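Local coordinates for hypothetical protein PH0435 (Pyrococcus horikoshii, PDB 2YV4) that probably takes part in making threonylcarbamoyl-AMP for transfer RNA modification, this fragment being its C-terminal Sua5 domain, at residues 40-45 and 77-82; 46-51 and 61-66; 52-57 and 87-92. One frame throughout, in Å; residues are numbered along the deposited sequence.

Interaction 1: residues 40-45 and 77-82; sequences ESYNAD and IAEGVE
Tyr42 OH reaches Glu79 OE1 from well above the carboxylate plane, 66° out of it, yet the hydrogen bond it donates is short at 2.7 Å. The acceptor lies at the edge of the phenol ring, near its plane, where ring carbon Tyr42 CE2 is 3.2 Å from Glu79 OE1; ring and carboxylate planes stand 67° apart. Glu79 holds CG anti to its backbone N (chi1 -169°) and continues extended, which lifts the acid off the strand to meet the hydroxyl. A tyrosine suits the other side because its rigid ring spans the gap and carries a donor at the far end. One ring face is lined by Glu40, whose CG lies 3.2 Å above the plane toward the rim.

Tyr42 belongs to the type I' turn from Ser41 to Ala44, in the loop between strands 34-38 and 46-49 of a parallel alpha/beta sheet, and Glu79 lies on central strand 75-81. The turn is closed by the backbone bond from Ala44 N to Ser41 O, 3.0 Å. Tyr42 and Asn43 both take left-handed backbone angles, which asparagine accepts readily.

Lys17 of helix 13-29 hydrogen-bonds to Tyr42 OH and forms a salt bridge with Glu40 OE2; its charge probably offsets the two nearby acids. Ser39 OG hydrogen-bonds to Glu79 OE2.

Interaction 2: residues 46-51 and 61-66; sequences EFFFLG and LFKALR
The ring of Phe48 lies flat against the backbone of Ala64, with Ala64 CA 3.7 Å from the ring centroid and only 9° off the ring normal. This is a CH-pi contact over the middle of one face. The methyl adds to it nearer the rim, where Ala64 CB comes within 3.4 Å of Phe48 CD2. Alanine suits the place because a single methyl lets the ring come right up to the helix. Phe48 sets CG anti to its own backbone N (chi1 -163°), carrying the ring out from the strand, and chi2 of 105° presents its face to the helix.

At the far end of the ring the aliphatic part of Lys63 crosses the phenylalanine at about a right angle, Lys63 CG being 3.8 Å from Phe48 CZ. Lysine fits this border position, since its methylenes pack on the ring while the chain bends at its last torsion, on a residue exposed to solvent.

Strand 46-49 is the outermost strand at its end of the sheet, and helix 54-70 is the connection of the beta-alpha-beta crossover from it, past strand 34-38, to strand 75-81, so the contact joins the first two elements of that unit. An alanine in place of Phe48 would probably open a gap beside Ala64 and leave the Lys63 methylenes without the ring they rest on.

Farther toward the helix start, Leu50 meets Leu61 through its CD1 methyl, 4.4 Å from Leu61 CD1. The CB of Leu50 does not aim at the helix, but the end of its side chain comes nearer, while Leu61 sets off away from the 46-51 segment and touches it through a single terminal methyl.

Interaction 3: residues 52-57 and 87-92; sequences SSVEEV and GLAVMN
Ser53 OG caps the helix that carries Val54 and Val57 against Ala89 and Val90: it accepts from Glu56 N at 3.0 Å, with an N-H...O angle of 157°, and also makes a weak bond to Glu56 OE2. Serine suits the N-cap, its short hydroxyl replacing the backbone acceptor that the first turn lacks. Glu56 turns back over this end, and its OE1 takes a weak bond from Ser52 N. An acid there probably also gains from the positive end of the helix dipole.

The side chains that meet across the contact are all apolar. Ala89 presents its methyl to two valines one helical turn apart: Val54 CG1 is 3.8 Å from Ala89 CB, and Val57 CG1 is 3.9 Å from the same Ala89 CB. In Val57, CG1 stands anti to the backbone N (chi1 166°), which aims that branch past the methyl to the next residue. There it lies 3.8 Å from Val90 N and 4.0 Å from Val90 CG2. The small alanine allows the backbones to approach closely, with the CA atoms of Val54 and Ala89 5.7 Å apart, while the branched valines fill the space alongside.

Leu50, in the loop just after strand 46-49, touches both Val57 and Val90. Helices 54-70 and 86-93 thus pack side by side on one face of the parallel sheet, where Val90 also rests on Ala78 of strand 75-81.

How the interactions relate
From the N terminus, strand 5-11, helix 13-29 and strand 34-38 lead into the 40-45 loop, where interaction 1 begins; it closes 31 intervening residues later on strand 75-81. Interaction 2 falls entirely within that span, closing a much shorter loop between edge strand 46-49 and helix 54-70. Interaction 3 starts at the head of the same helix and ends on helix 86-93, so its segments alternate with those of both others. Interaction 1 ties a loop to the central sheet, interaction 2 a helix to the edge strand, and interaction 3 two helices together. They meet directly: Leu61 CD2 lies 3.8 Å from Val90 O, and Glu79 O lies 3.3 Å from Leu50 CD2.

Interaction 1: residues 40-45 and 77-82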
loop_
_atom_site.group_PDB
_atom_site.type_symbol
_atom_site.label_atom_id
_atom_site.label_comp_id
_atom_site.label_asym_id
_atom_site.label_seq_id
_atom_site.Cartn_x
_atom_site.Cartn_y
_atom_site.Cartn_z
ATOM N N GLU A 40 -2.187 -3.792 -8.126
ATOM C CA GLU A 40 -1.564 -5.081 -8.432
ATOM C C GLU A 40 -0.571 -5.449 -7.327
ATOM O O GLU A 40 -0.211 -4.608 -6.509
ATOM C CB GLU A 40 -0.871 -5.057 -9.798
ATOM C CG GLU A 40 0.189 -3.991 -9.963
ATOM C CD GLU A 40 0.814 -4.025 -11.342
ATOM O OE1 GLU A 40 1.428 -5.055 -11.686
ATOM O OE2 GLU A 40 0.685 -3.030 -12.086
ATOM N N SER A 41 -0.122 -6.699 -7.313
ATOM C CA SER A 41 0.776 -7.184 -6.270
ATOM C C SER A 41 2.225 -6.743 -6.314
ATOM O O SER A 41 2.845 -6.578 -5.265
ATOM C CB SER A 41 0.762 -8.709 -6.238
ATOM O OG SER A 41 1.559 -9.227 -7.290
ATOM N N TYR A 42 2.775 -6.570 -7.513
ATOM C CA TYR A 42 4.179 -6.191 -7.646
ATOM C C TYR A 42 4.985 -7.308 -6.991
ATOM O O TYR A 42 6.100 -7.100 -6.505
ATOM C CB TYR A 42 4.447 -4.863 -6.943
ATOM C CG TYR A 42 3.571 -3.743 -7.445
ATOM C CD1 TYR A 42 3.755 -3.201 -8.717
ATOM C CD2 TYR A 42 2.535 -3.245 -6.657
ATOM C CE1 TYR A 42 2.919 -2.181 -9.194
ATOM C CE2 TYR A 42 1.700 -2.235 -7.117
ATOM C CZ TYR A 42 1.894 -1.709 -8.384
ATOM O OH TYR A 42 1.043 -0.730 -8.840
ATOM N N ASN A 43 4.386 -8.495 -6.976
ATOM C CA ASN A 43 4.990 -9.691 -6.400
ATOM C C ASN A 43 5.244 -9.657 -4.898
ATOM O O ASN A 43 6.196 -10.277 -4.411
ATOM C CB ASN A 43 6.290 -10.030 -7.118
ATOM C CG ASN A 43 6.223 -11.363 -7.808
ATOM O OD1 ASN A 43 5.992 -12.390 -7.169
ATOM N ND2 ASN A 43 6.408 -11.362 -9.125
ATOM N N ALA A 44 4.407 -8.933 -4.164
ATOM C CA ALA A 44 4.560 -8.885 -2.718
ATOM C C ALA A 44 4.148 -10.262 -2.199
ATOM O O ALA A 44 3.723 -11.115 -2.978
ATOM C CB ALA A 44 3.664 -7.813 -2.130
ATOM N N ASP A 45 4.280 -10.484 -0.894
ATOM C CA ASP A 45 3.894 -11.765 -0.298
ATOM C C ASP A 45 2.378 -11.835 -0.136
ATOM O O ASP A 45 1.799 -12.918 -0.077
ATOM C CB ASP A 45 4.531 -11.938 1.082
ATOM C CG ASP A 45 6.035 -11.994 1.027
ATOM O OD1 ASP A 45 6.571 -12.867 0.309
ATOM O OD2 ASP A 45 6.680 -11.169 1.699
ATOM N N ILE A 77 2.513 -1.795 2.052
ATOM C CA ILE A 77 2.730 -0.671 1.149
ATOM C C ILE A 77 1.382 -0.338 0.539
ATOM O O ILE A 77 0.731 -1.199 -0.055
ATOM C CB ILE A 77 3.710 -1.029 0.016
ATOM C CG1 ILE A 77 5.080 -1.381 0.606
ATOM C CG2 ILE A 77 3.820 0.140 -0.964
ATOM C CD1 ILE A 77 6.074 -1.923 -0.421
ATOM N N ALA A 78 0.943 0.903 0.717
ATOM C CA ALA A 78 -0.329 1.335 0.158
ATOM C C ALA A 78 -0.021 2.200 -1.052
ATOM O O ALA A 78 0.675 3.202 -0.946
ATOM C CB ALA A 78 -1.127 2.129 1.195
ATOM N N GLU A 79 -0.531 1.785 -2.202
ATOM C CA GLU A 79 -0.335 2.494 -3.461
ATOM C C GLU A 79 -1.125 3.807 -3.434
ATOM O O GLU A 79 -2.339 3.790 -3.263
ATOM C CB GLU A 79 -0.832 1.600 -4.597
ATOM C CG GLU A 79 -0.488 2.046 -5.994
ATOM C CD GLU A 79 -1.018 1.067 -7.026
ATOM O OE1 GLU A 79 -0.723 -0.144 -6.897
ATOM O OE2 GLU A 79 -1.732 1.503 -7.958
ATOM N N GLY A 80 -0.436 4.936 -3.594
ATOM C CA GLY A 80 -1.115 6.224 -3.582
ATOM C C GLY A 80 -0.843 7.045 -4.833
ATOM O O GLY A 80 -0.088 8.021 -4.784
ATOM N N VAL A 81 -1.459 6.665 -5.952
ATOM C CA VAL A 81 -1.242 7.377 -7.209
ATOM C C VAL A 81 -1.961 8.724 -7.251
ATOM O O VAL A 81 -2.995 8.912 -6.602
ATOM C CB VAL A 81 -1.675 6.523 -8.434
ATOM C CG1 VAL A 81 -0.970 5.161 -8.389
ATOM C CG2 VAL A 81 -3.194 6.347 -8.458
ATOM N N GLU A 82 -1.398 9.661 -8.010
ATOM C CA GLU A 82 -1.976 10.996 -8.134
ATOM C C GLU A 82 -3.270 10.949 -8.931
ATOM O O GLU A 82 -4.245 11.608 -8.581
ATOM C CB GLU A 82 -0.990 11.941 -8.827
ATOM C CG GLU A 82 0.354 12.040 -8.129
ATOM C CD GLU A 82 1.302 12.997 -8.821
ATOM O OE1 GLU A 82 1.475 12.882 -10.053
ATOM O OE2 GLU A 82 1.880 13.861 -8.130
#

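Interaction 2: residues 46-51 and 61-66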
loop_
_atom_site.group_PDB
_atom_site.type_symbol
_atom_site.label_atom_id
_atom_site.label_comp_id
_atom_site.label_asym_id
_atom_site.label_seq_id
_atom_site.Cartn_x
_atom_site.Cartn_y
_atom_site.Cartn_z
ATOM N N GLU A 46 1.744 -10.669 -0.056
ATOM C CA GLU A 46 0.297 -10.591 0.125
ATOM C C GLU A 46 -0.265 -9.438 -0.689
ATOM O O GLU A 46 0.389 -8.409 -0.856
ATOM C CB GLU A 46 -0.035 -10.359 1.600
ATOM C CG GLU A 46 0.485 -11.428 2.562
ATOM C CD GLU A 46 -0.364 -12.683 2.551
ATOM O OE1 GLU A 46 -1.491 -12.637 2.012
ATOM O OE2 GLU A 46 0.089 -13.710 3.093
ATOM N N PHE A 47 -1.485 -9.600 -1.187
ATOM C CA PHE A 47 -2.099 -8.540 -1.972
ATOM C C PHE A 47 -3.585 -8.380 -1.672
ATOM O O PHE A 47 -4.289 -9.355 -1.416
ATOM C CB PHE A 47 -1.902 -8.798 -3.471
ATOM C CG PHE A 47 -2.670 -7.847 -4.355
ATOM C CD1 PHE A 47 -3.832 -8.257 -4.998
ATOM C CD2 PHE A 47 -2.265 -6.521 -4.489
ATOM C CE1 PHE A 47 -4.583 -7.360 -5.760
ATOM C CE2 PHE A 47 -3.009 -5.619 -5.246
ATOM C CZ PHE A 47 -4.167 -6.036 -5.882
ATOM N N PHE A 48 -4.045 -7.136 -1.689
ATOM C CA PHE A 48 -5.455 -6.829 -1.463
ATOM C C PHE A 48 -5.732 -5.613 -2.337
ATOM O O PHE A 48 -4.987 -4.632 -2.297
ATOM C CB PHE A 48 -5.718 -6.493 0.006
ATOM C CG PHE A 48 -7.178 -6.565 0.400
ATOM C CD1 PHE A 48 -7.656 -7.638 1.152
ATOM C CD2 PHE A 48 -8.066 -5.558 0.034
ATOM C CE1 PHE A 48 -8.999 -7.704 1.538
ATOM C CE2 PHE A 48 -9.411 -5.613 0.413
ATOM C CZ PHE A 48 -9.877 -6.687 1.168
ATOM N N PHE A 49 -6.788 -5.687 -3.138
ATOM C CA PHE A 49 -7.148 -4.598 -4.035
ATOM C C PHE A 49 -7.562 -3.317 -3.308
ATOM O O PHE A 49 -8.432 -3.332 -2.434
ATOM C CB PHE A 49 -8.271 -5.057 -4.973
ATOM C CG PHE A 49 -8.685 -4.019 -5.971
ATOM C CD1 PHE A 49 -7.736 -3.384 -6.763
ATOM C CD2 PHE A 49 -10.028 -3.688 -6.135
ATOM C CE1 PHE A 49 -8.119 -2.430 -7.707
ATOM C CE2 PHE A 49 -10.419 -2.738 -7.075
ATOM C CZ PHE A 49 -9.464 -2.109 -7.860
ATOM N N LEU A 50 -6.942 -2.202 -3.687
ATOM C CA LEU A 50 -7.227 -0.913 -3.062
ATOM C C LEU A 50 -8.564 -0.325 -3.486
ATOM O O LEU A 50 -9.286 0.256 -2.673
ATOM C CB LEU A 50 -6.124 0.095 -3.404
ATOM C CG LEU A 50 -6.336 1.557 -2.988
ATOM C CD1 LEU A 50 -6.206 1.697 -1.469
ATOM C CD2 LEU A 50 -5.307 2.434 -3.678
ATOM N N GLY A 51 -8.878 -0.475 -4.766
ATOM C CA GLY A 51 -10.103 0.086 -5.303
ATOM C C GLY A 51 -9.663 1.066 -6.373
ATOM O O GLY A 51 -8.527 1.537 -6.338
ATOM N N LEU A 61 -9.903 0.224 2.333
ATOM C CA LEU A 61 -8.643 0.363 3.065
ATOM C C LEU A 61 -8.516 -0.373 4.397
ATOM O O LEU A 61 -7.628 -1.212 4.556
ATOM C CB LEU A 61 -8.302 1.845 3.259
ATOM C CG LEU A 61 -6.893 2.092 3.804
ATOM C CD1 LEU A 61 -5.868 1.403 2.906
ATOM C CD2 LEU A 61 -6.628 3.587 3.874
ATOM N N PHE A 62 -9.386 -0.065 5.354
ATOM C CA PHE A 62 -9.315 -0.713 6.660
ATOM C C PHE A 62 -9.572 -2.218 6.586
ATOM O O PHE A 62 -8.999 -2.998 7.352
ATOM C CB PHE A 62 -10.279 -0.025 7.635
ATOM C CG PHE A 62 -9.717 1.235 8.247
ATOM C CD1 PHE A 62 -8.890 2.077 7.505
ATOM C CD2 PHE A 62 -10.017 1.582 9.562
ATOM C CE1 PHE A 62 -8.368 3.245 8.062
ATOM C CE2 PHE A 62 -9.501 2.748 10.130
ATOM C CZ PHE A 62 -8.674 3.583 9.377
ATOM N N LYS A 63 -10.430 -2.633 5.665
ATOM C CA LYS A 63 -10.696 -4.052 5.495
ATOM C C LYS A 63 -9.398 -4.687 4.991
ATOM O O LYS A 63 -9.028 -5.790 5.395
ATOM C CB LYS A 63 -11.820 -4.265 4.475
ATOM C CG LYS A 63 -12.088 -5.723 4.140
ATOM C CD LYS A 63 -13.355 -5.876 3.308
ATOM C CE LYS A 63 -13.596 -7.335 2.959
ATOM N NZ LYS A 63 -13.632 -8.192 4.178
ATOM N N ALA A 64 -8.701 -3.966 4.116
ATOM C CA ALA A 64 -7.437 -4.445 3.553
ATOM C C ALA A 64 -6.376 -4.569 4.640
ATOM O O ALA A 64 -5.659 -5.571 4.718
ATOM C CB ALA A 64 -6.962 -3.492 2.467
ATOM N N LEU A 65 -6.271 -3.543 5.475
ATOM C CA LEU A 65 -5.292 -3.550 6.558
ATOM C C LEU A 65 -5.562 -4.681 7.558
ATOM O O LEU A 65 -4.630 -5.275 8.101
ATOM C CB LEU A 65 -5.292 -2.193 7.266
ATOM C CG LEU A 65 -4.745 -1.025 6.431
ATOM C CD1 LEU A 65 -5.104 0.305 7.072
ATOM C CD2 LEU A 65 -3.237 -1.177 6.288
ATOM N N ARG A 66 -6.831 -4.987 7.805
ATOM C CA ARG A 66 -7.145 -6.068 8.736
ATOM C C ARG A 66 -6.675 -7.381 8.121
ATOM O O ARG A 66 -6.179 -8.266 8.819
ATOM C CB ARG A 66 -8.648 -6.124 9.032
ATOM C CG ARG A 66 -9.168 -4.893 9.750
ATOM C CD ARG A 66 -10.589 -5.084 10.250
ATOM N NE ARG A 66 -11.209 -3.806 10.592
ATOM C CZ ARG A 66 -11.837 -3.025 9.717
ATOM N NH1 ARG A 66 -11.936 -3.397 8.448
ATOM N NH2 ARG A 66 -12.359 -1.867 10.106
#

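Interaction 3: residues 52-57 and 87-92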
loop_
_atom_site.group_PDB
_atom_site.type_symbol
_atom_site.label_atom_id
_atom_site.label_comp_id
_atom_site.label_asym_id
_atom_site.label_seq_id
_atom_site.Cartn_x
_atom_site.Cartn_y
_atom_site.Cartn_z
ATOM N N SER A 52 -10.541 1.378 -7.320
ATOM C CA SER A 52 -10.193 2.294 -8.399
ATOM C C SER A 52 -10.854 3.668 -8.288
ATOM O O SER A 52 -10.773 4.476 -9.209
ATOM C CB SER A 52 -10.543 1.658 -9.747
ATOM O OG SER A 52 -11.892 1.223 -9.766
ATOM N N SER A 53 -11.500 3.935 -7.159
ATOM C CA SER A 53 -12.157 5.220 -6.955
ATOM C C SER A 53 -11.944 5.690 -5.526
ATOM O O SER A 53 -11.639 4.888 -4.641
ATOM C CB SER A 53 -13.657 5.098 -7.213
ATOM O OG SER A 53 -14.282 4.421 -6.138
ATOM N N VAL A 54 -12.113 6.987 -5.296
ATOM C CA VAL A 54 -11.949 7.529 -3.954
ATOM C C VAL A 54 -12.922 6.828 -3.007
ATOM O O VAL A 54 -12.553 6.450 -1.892
ATOM C CB VAL A 54 -12.196 9.059 -3.938
ATOM C CG1 VAL A 54 -12.368 9.556 -2.514
ATOM C CG2 VAL A 54 -11.025 9.772 -4.606
ATOM N N GLU A 55 -14.162 6.643 -3.457
ATOM C CA GLU A 55 -15.174 5.982 -2.637
ATOM C C GLU A 55 -14.756 4.562 -2.260
ATOM O O GLU A 55 -14.959 4.130 -1.126
ATOM C CB GLU A 55 -16.521 5.937 -3.367
ATOM C CG GLU A 55 -17.538 5.017 -2.700
ATOM C CD GLU A 55 -18.941 5.162 -3.262
ATOM O OE1 GLU A 55 -19.121 4.993 -4.489
ATOM O OE2 GLU A 55 -19.868 5.441 -2.471
ATOM N N GLU A 56 -14.182 3.838 -3.214
ATOM C CA GLU A 56 -13.742 2.475 -2.954
ATOM C C GLU A 56 -12.599 2.452 -1.950
ATOM O O GLU A 56 -12.544 1.577 -1.091
ATOM C CB GLU A 56 -13.312 1.793 -4.255
ATOM C CG GLU A 56 -14.484 1.388 -5.136
ATOM C CD GLU A 56 -14.039 0.717 -6.419
ATOM O OE1 GLU A 56 -13.322 -0.305 -6.344
ATOM O OE2 GLU A 56 -14.409 1.212 -7.504
ATOM N N VAL A 57 -11.689 3.416 -2.055
ATOM C CA VAL A 57 -10.566 3.483 -1.131
ATOM C C VAL A 57 -11.078 3.605 0.299
ATOM O O VAL A 57 -10.690 2.837 1.182
ATOM C CB VAL A 57 -9.655 4.691 -1.441
ATOM C CG1 VAL A 57 -8.704 4.946 -0.269
ATOM C CG2 VAL A 57 -8.858 4.425 -2.720
ATOM N N GLY A 87 -4.287 8.564 -4.089
ATOM C CA GLY A 87 -3.293 8.796 -3.052
ATOM C C GLY A 87 -3.797 9.703 -1.943
ATOM O O GLY A 87 -3.595 9.425 -0.759
ATOM N N LEU A 88 -4.443 10.802 -2.316
ATOM C CA LEU A 88 -4.984 11.719 -1.317
ATOM C C LEU A 88 -6.028 11.006 -0.459
ATOM O O LEU A 88 -6.049 11.163 0.766
ATOM C CB LEU A 88 -5.615 12.941 -1.989
ATOM C CG LEU A 88 -6.425 13.861 -1.072
ATOM C CD1 LEU A 88 -5.572 14.292 0.119
ATOM C CD2 LEU A 88 -6.913 15.070 -1.855
ATOM N N ALA A 89 -6.887 10.217 -1.101
ATOM C CA ALA A 89 -7.921 9.483 -0.381
ATOM C C ALA A 89 -7.287 8.507 0.597
ATOM O O ALA A 89 -7.771 8.345 1.718
ATOM C CB ALA A 89 -8.824 8.730 -1.364
ATOM N N VAL A 90 -6.214 7.844 0.169
ATOM C CA VAL A 90 -5.521 6.896 1.036
ATOM C C VAL A 90 -5.039 7.603 2.299
ATOM O O VAL A 90 -5.288 7.142 3.413
ATOM C CB VAL A 90 -4.300 6.259 0.327
ATOM C CG1 VAL A 90 -3.449 5.494 1.338
ATOM C CG2 VAL A 90 -4.770 5.307 -0.773
HETATM N N MSE A 91 -4.353 8.728 2.122
HETATM C CA MSE A 91 -3.843 9.486 3.260
HETATM C C MSE A 91 -4.978 9.985 4.156
HETATM O O MSE A 91 -4.869 9.943 5.379
HETATM C CB MSE A 91 -2.976 10.662 2.777
HETATM C CG MSE A 91 -1.632 10.238 2.161
HETATM SE SE MSE A 91 -0.382 11.727 1.913
HETATM C CE MSE A 91 -0.390 12.324 3.724
ATOM N N ASN A 92 -6.068 10.452 3.554
ATOM C CA ASN A 92 -7.210 10.930 4.335
ATOM C C ASN A 92 -7.770 9.824 5.228
ATOM O O ASN A 92 -7.961 10.019 6.429
ATOM C CB ASN A 92 -8.315 11.447 3.408
ATOM C CG ASN A 92 -7.977 12.787 2.794
ATOM O OD1 ASN A 92 -8.630 13.233 1.851
ATOM N ND2 ASN A 92 -6.955 13.446 3.334
#